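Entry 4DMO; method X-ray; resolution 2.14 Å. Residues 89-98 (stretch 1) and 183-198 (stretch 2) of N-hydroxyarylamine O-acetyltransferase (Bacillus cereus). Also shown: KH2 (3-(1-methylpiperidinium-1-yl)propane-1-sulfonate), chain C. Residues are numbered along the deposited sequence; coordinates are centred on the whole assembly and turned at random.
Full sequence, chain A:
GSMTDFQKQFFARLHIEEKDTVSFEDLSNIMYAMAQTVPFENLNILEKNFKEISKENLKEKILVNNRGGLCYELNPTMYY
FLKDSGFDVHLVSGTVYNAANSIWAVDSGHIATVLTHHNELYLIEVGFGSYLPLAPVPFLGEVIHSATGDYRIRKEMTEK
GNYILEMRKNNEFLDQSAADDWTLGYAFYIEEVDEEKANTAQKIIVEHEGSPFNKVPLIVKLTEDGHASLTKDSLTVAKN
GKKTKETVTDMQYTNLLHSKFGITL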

# COMPACT_ATOMS: atom_id res chain seq x y z
N VAL A 89 -13.09 -11.42 1.25
CA VAL A 89 -12.38 -10.27 0.71
C VAL A 89 -12.48 -10.16 -0.81
O VAL A 89 -12.70 -11.15 -1.52
CB VAL A 89 -10.88 -10.30 1.12
CG1 VAL A 89 -10.73 -9.93 2.59
CG2 VAL A 89 -10.24 -11.64 0.83
N HIS A 90 -12.30 -8.94 -1.29
CA HIS A 90 -12.38 -8.68 -2.73
C HIS A 90 -11.44 -7.53 -3.11
O HIS A 90 -11.20 -6.64 -2.33
CB HIS A 90 -13.82 -8.33 -3.10
CG HIS A 90 -14.84 -9.27 -2.52
ND1 HIS A 90 -15.23 -10.44 -3.15
CD2 HIS A 90 -15.54 -9.22 -1.36
CE1 HIS A 90 -16.12 -11.06 -2.39
NE2 HIS A 90 -16.33 -10.35 -1.30
N LEU A 91 -10.93 -7.56 -4.33
CA LEU A 91 -10.15 -6.47 -4.85
C LEU A 91 -11.09 -5.47 -5.52
O LEU A 91 -12.15 -5.83 -6.04
CB LEU A 91 -9.13 -6.97 -5.86
CG LEU A 91 -7.94 -7.77 -5.34
CD1 LEU A 91 -7.03 -8.16 -6.48
CD2 LEU A 91 -7.19 -6.94 -4.33
N VAL A 92 -10.69 -4.21 -5.48
CA VAL A 92 -11.39 -3.16 -6.19
C VAL A 92 -10.37 -2.30 -6.91
O VAL A 92 -9.18 -2.25 -6.54
CB VAL A 92 -12.22 -2.28 -5.23
CG1 VAL A 92 -13.32 -3.12 -4.58
CG2 VAL A 92 -11.34 -1.65 -4.20
N SER A 93 -10.87 -1.62 -7.93
CA SER A 93 -10.06 -0.78 -8.79
C SER A 93 -10.47 0.67 -8.59
O SER A 93 -11.64 0.97 -8.38
CB SER A 93 -10.24 -1.19 -10.26
OG SER A 93 -9.81 -0.18 -11.16
N GLY A 94 -9.51 1.56 -8.72
CA GLY A 94 -9.76 2.97 -8.58
C GLY A 94 -8.67 3.80 -9.21
O GLY A 94 -7.79 3.29 -9.89
N THR A 95 -8.77 5.11 -8.98
CA THR A 95 -7.85 6.06 -9.51
C THR A 95 -7.50 7.06 -8.43
O THR A 95 -8.39 7.60 -7.77
CB THR A 95 -8.47 6.82 -10.71
OG1 THR A 95 -8.88 5.89 -11.72
CG2 THR A 95 -7.47 7.82 -11.28
N VAL A 96 -6.21 7.32 -8.25
CA VAL A 96 -5.73 8.28 -7.26
C VAL A 96 -5.94 9.71 -7.76
O VAL A 96 -5.96 9.98 -8.97
CB VAL A 96 -4.21 8.08 -6.95
CG1 VAL A 96 -3.69 9.15 -5.95
CG2 VAL A 96 -3.96 6.69 -6.42
N TYR A 97 -6.14 10.62 -6.80
CA TYR A 97 -6.29 12.03 -7.10
C TYR A 97 -5.07 12.78 -6.63
O TYR A 97 -4.51 12.49 -5.57
CB TYR A 97 -7.51 12.60 -6.40
CG TYR A 97 -7.87 14.01 -6.82
CD1 TYR A 97 -8.52 14.23 -8.04
CD2 TYR A 97 -7.62 15.12 -5.99
CE1 TYR A 97 -8.88 15.49 -8.44
CE2 TYR A 97 -7.98 16.40 -6.39
CZ TYR A 97 -8.61 16.58 -7.62
OH TYR A 97 -9.00 17.83 -8.07
N ASN A 98 -4.65 13.73 -7.43
CA ASN A 98 -3.51 14.51 -7.09
C ASN A 98 -4.00 15.84 -6.59
O ASN A 98 -4.14 16.78 -7.36
CB ASN A 98 -2.62 14.68 -8.31
CG ASN A 98 -1.23 15.11 -7.94
OD1 ASN A 98 -0.99 16.27 -7.61
ND2 ASN A 98 -0.29 14.17 -7.98
N THR A 183 -9.48 15.90 2.07
CA THR A 183 -9.14 15.94 0.66
C THR A 183 -9.22 14.53 0.07
O THR A 183 -9.01 13.53 0.78
CB THR A 183 -7.77 16.61 0.44
OG1 THR A 183 -6.83 16.08 1.38
CG2 THR A 183 -7.87 18.10 0.71
N LEU A 184 -9.58 14.46 -1.20
CA LEU A 184 -9.74 13.21 -1.91
C LEU A 184 -8.40 12.50 -2.06
O LEU A 184 -7.45 13.10 -2.55
CB LEU A 184 -10.34 13.49 -3.27
CG LEU A 184 -10.53 12.26 -4.16
CD1 LEU A 184 -11.36 11.22 -3.46
CD2 LEU A 184 -11.18 12.67 -5.51
N GLY A 185 -8.35 11.24 -1.60
CA GLY A 185 -7.17 10.39 -1.74
C GLY A 185 -7.28 9.64 -3.04
O GLY A 185 -6.56 9.87 -4.00
N TYR A 186 -8.25 8.74 -3.07
CA TYR A 186 -8.63 8.18 -4.35
C TYR A 186 -10.11 7.85 -4.42
O TYR A 186 -10.82 7.74 -3.40
CB TYR A 186 -7.79 6.94 -4.67
CG TYR A 186 -7.93 5.84 -3.65
CD1 TYR A 186 -6.96 5.64 -2.66
CD2 TYR A 186 -9.01 4.97 -3.69
CE1 TYR A 186 -7.10 4.63 -1.74
CE2 TYR A 186 -9.14 3.95 -2.78
CZ TYR A 186 -8.19 3.78 -1.81
OH TYR A 186 -8.33 2.77 -0.89
N ALA A 187 -10.57 7.77 -5.67
CA ALA A 187 -11.89 7.31 -6.00
C ALA A 187 -11.77 5.87 -6.45
O ALA A 187 -10.78 5.48 -7.09
CB ALA A 187 -12.47 8.18 -7.12
N PHE A 188 -12.77 5.06 -6.11
CA PHE A 188 -12.82 3.67 -6.57
C PHE A 188 -14.24 3.22 -6.82
O PHE A 188 -15.18 3.84 -6.35
CB PHE A 188 -12.17 2.73 -5.55
CG PHE A 188 -12.88 2.69 -4.21
CD1 PHE A 188 -12.67 3.67 -3.26
CD2 PHE A 188 -13.74 1.65 -3.90
CE1 PHE A 188 -13.31 3.62 -2.03
CE2 PHE A 188 -14.39 1.61 -2.67
CZ PHE A 188 -14.16 2.59 -1.74
N TYR A 189 -14.38 2.14 -7.59
CA TYR A 189 -15.65 1.46 -7.80
C TYR A 189 -15.76 0.27 -6.83
O TYR A 189 -14.78 -0.46 -6.62
CB TYR A 189 -15.73 0.96 -9.25
CG TYR A 189 -15.74 2.04 -10.29
CD1 TYR A 189 -16.91 2.75 -10.57
CD2 TYR A 189 -14.57 2.37 -11.02
CE1 TYR A 189 -16.94 3.77 -11.55
CE2 TYR A 189 -14.59 3.40 -12.01
CZ TYR A 189 -15.79 4.09 -12.25
OH TYR A 189 -15.86 5.09 -13.19
N ILE A 190 -16.93 0.09 -6.21
CA ILE A 190 -17.14 -1.00 -5.24
C ILE A 190 -17.20 -2.36 -5.93
O ILE A 190 -17.04 -3.40 -5.30
CB ILE A 190 -18.45 -0.78 -4.41
CG1 ILE A 190 -18.51 -1.73 -3.21
CG2 ILE A 190 -19.68 -0.97 -5.29
CD1 ILE A 190 -17.27 -1.71 -2.32
N GLU A 191 -17.46 -2.34 -7.24
CA GLU A 191 -17.52 -3.53 -8.08
C GLU A 191 -16.20 -4.34 -8.05
O GLU A 191 -15.11 -3.81 -8.26
CB GLU A 191 -17.88 -3.14 -9.52
CG GLU A 191 -19.38 -2.72 -9.74
CD GLU A 191 -19.74 -1.29 -9.26
OE1 GLU A 191 -18.85 -0.43 -9.09
OE2 GLU A 191 -20.94 -1.04 -9.05
N GLU A 192 -16.33 -5.63 -7.81
CA GLU A 192 -15.21 -6.54 -7.66
C GLU A 192 -14.41 -6.77 -8.94
O GLU A 192 -14.94 -6.87 -10.05
CB GLU A 192 -15.69 -7.88 -7.11
CG GLU A 192 -14.81 -9.03 -7.50
CD GLU A 192 -15.11 -10.27 -6.69
OE1 GLU A 192 -15.78 -10.12 -5.64
OE2 GLU A 192 -14.68 -11.37 -7.09
N VAL A 193 -13.10 -6.83 -8.76
CA VAL A 193 -12.18 -7.10 -9.84
C VAL A 193 -11.26 -8.26 -9.44
O VAL A 193 -11.24 -8.66 -8.27
CB VAL A 193 -11.35 -5.83 -10.19
CG1 VAL A 193 -12.26 -4.63 -10.47
CG2 VAL A 193 -10.36 -5.50 -9.07
N ASP A 194 -10.49 -8.79 -10.40
CA ASP A 194 -9.56 -9.89 -10.13
C ASP A 194 -8.11 -9.51 -10.47
O ASP A 194 -7.82 -8.35 -10.78
CB ASP A 194 -9.97 -11.16 -10.90
CG ASP A 194 -9.99 -10.97 -12.42
OD1 ASP A 194 -10.74 -11.72 -13.09
OD2 ASP A 194 -9.25 -10.11 -12.96
N GLU A 195 -7.22 -10.49 -10.43
CA GLU A 195 -5.80 -10.25 -10.67
C GLU A 195 -5.54 -9.63 -12.02
O GLU A 195 -4.54 -8.95 -12.20
CB GLU A 195 -5.00 -11.57 -10.60
CG GLU A 195 -4.86 -12.11 -9.19
CD GLU A 195 -6.11 -12.85 -8.73
OE1 GLU A 195 -6.15 -13.36 -7.57
OE2 GLU A 195 -7.07 -12.91 -9.54
N GLU A 196 -6.41 -9.89 -12.99
CA GLU A 196 -6.19 -9.35 -14.33
C GLU A 196 -6.29 -7.82 -14.29
O GLU A 196 -5.58 -7.12 -15.02
CB GLU A 196 -7.17 -9.94 -15.35
CG GLU A 196 -6.65 -9.89 -16.80
CD GLU A 196 -7.69 -10.29 -17.84
OE1 GLU A 196 -8.89 -9.95 -17.68
OE2 GLU A 196 -7.30 -10.95 -18.83
N LYS A 197 -7.19 -7.29 -13.45
CA LYS A 197 -7.26 -5.85 -13.30
C LYS A 197 -5.99 -5.35 -12.59
O LYS A 197 -5.46 -4.29 -12.91
CB LYS A 197 -8.49 -5.42 -12.53
CG LYS A 197 -8.81 -3.96 -12.70
CD LYS A 197 -8.95 -3.60 -14.17
CE LYS A 197 -9.81 -2.34 -14.41
NZ LYS A 197 -9.56 -1.80 -15.79
N ALA A 198 -5.49 -6.14 -11.65
CA ALA A 198 -4.24 -5.81 -10.96
C ALA A 198 -3.07 -5.75 -11.94
O ALA A 198 -2.24 -4.84 -11.88
CB ALA A 198 -3.97 -6.79 -9.87
S KH2 C . -10.27 18.05 -2.72
C1 KH2 C . -10.33 17.74 -4.45
O1 KH2 C . -8.92 18.03 -2.20
N2 KH2 C . -12.99 16.42 -6.82
O2 KH2 C . -11.04 17.11 -1.94
C4 KH2 C . -11.65 17.72 -5.15
O4 KH2 C . -10.83 19.33 -2.34
C7 KH2 C . -11.91 16.48 -5.91
C11 KH2 C . -14.23 16.45 -6.13
C12 KH2 C . -13.81 14.97 -8.65
C13 KH2 C . -13.01 17.14 -9.14
C14 KH2 C . -14.21 16.27 -9.24
C15 KH2 C . -12.93 17.53 -7.70
C16 KH2 C . -12.83 15.19 -7.55
O HOH W 1 -13.65 -1.76 -8.54

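Strand 89-98 runs antiparallel to strand 183-188, with 160° between their directions, and the two stretches bury 828 Å² between them. Leu91, Ser93 and Val92 carry the largest covered areas, 87, 84 and 74 Å², all three buried, and together facing residues from Phe188 to Val193.

Ser93 joins the other stretch both directly and through water. Its carbonyl O accepts from Tyr189 N (3.1 Å, 162°), while its own N donates to water 1 (2.8 Å). That water bridges Ser93 N to Tyr189 O and Glu191 O, which lie 2.6 and 2.5 Å from it. Ser93 CB lies 4.0 Å from Val193 CG1, and with chi1 t its OG comes 3.9 Å from Lys197 CE.

Val92, chi1 m, places CG2 4.1 Å from Phe188 CD2, an apolar contact, and its CB 3.4 Å from Tyr189 O; its compact branched shape fits beside the turning backbone. Leu91 joins through backbone and side chain alike: Val193 N donates to Leu91 O (3.0 Å, 164°), Glu192 CA makes a CA-H...O contact with the same oxygen (3.5 Å), and Leu91 CB packs 3.7 Å from Val193 CG2. Next to it, extended Glu192 brings OE1 to 2.6 Å from His90 ND1, but the 118° angle makes this hydrogen bond weak.

Beyond Ser93 the ladder is regular. Thr95 and Ala187 exchange bonds, Thr95 N to Ala187 O (2.8 Å) and Ala187 N to Thr95 O (3.0 Å); Tyr97 N reaches Gly185 O (2.9 Å, 170°). Gly94 suits its tight position, its CA only 3.7 Å from Phe188 CA: an ideal CB would lie 2.3 Å from Ala187 O and 2.8 Å from Phe188 CB, both clashes. At the far end Tyr97 CB packs 3.8 Å from Leu184 CG, and one face of the Tyr97 ring lies against KH2 C7.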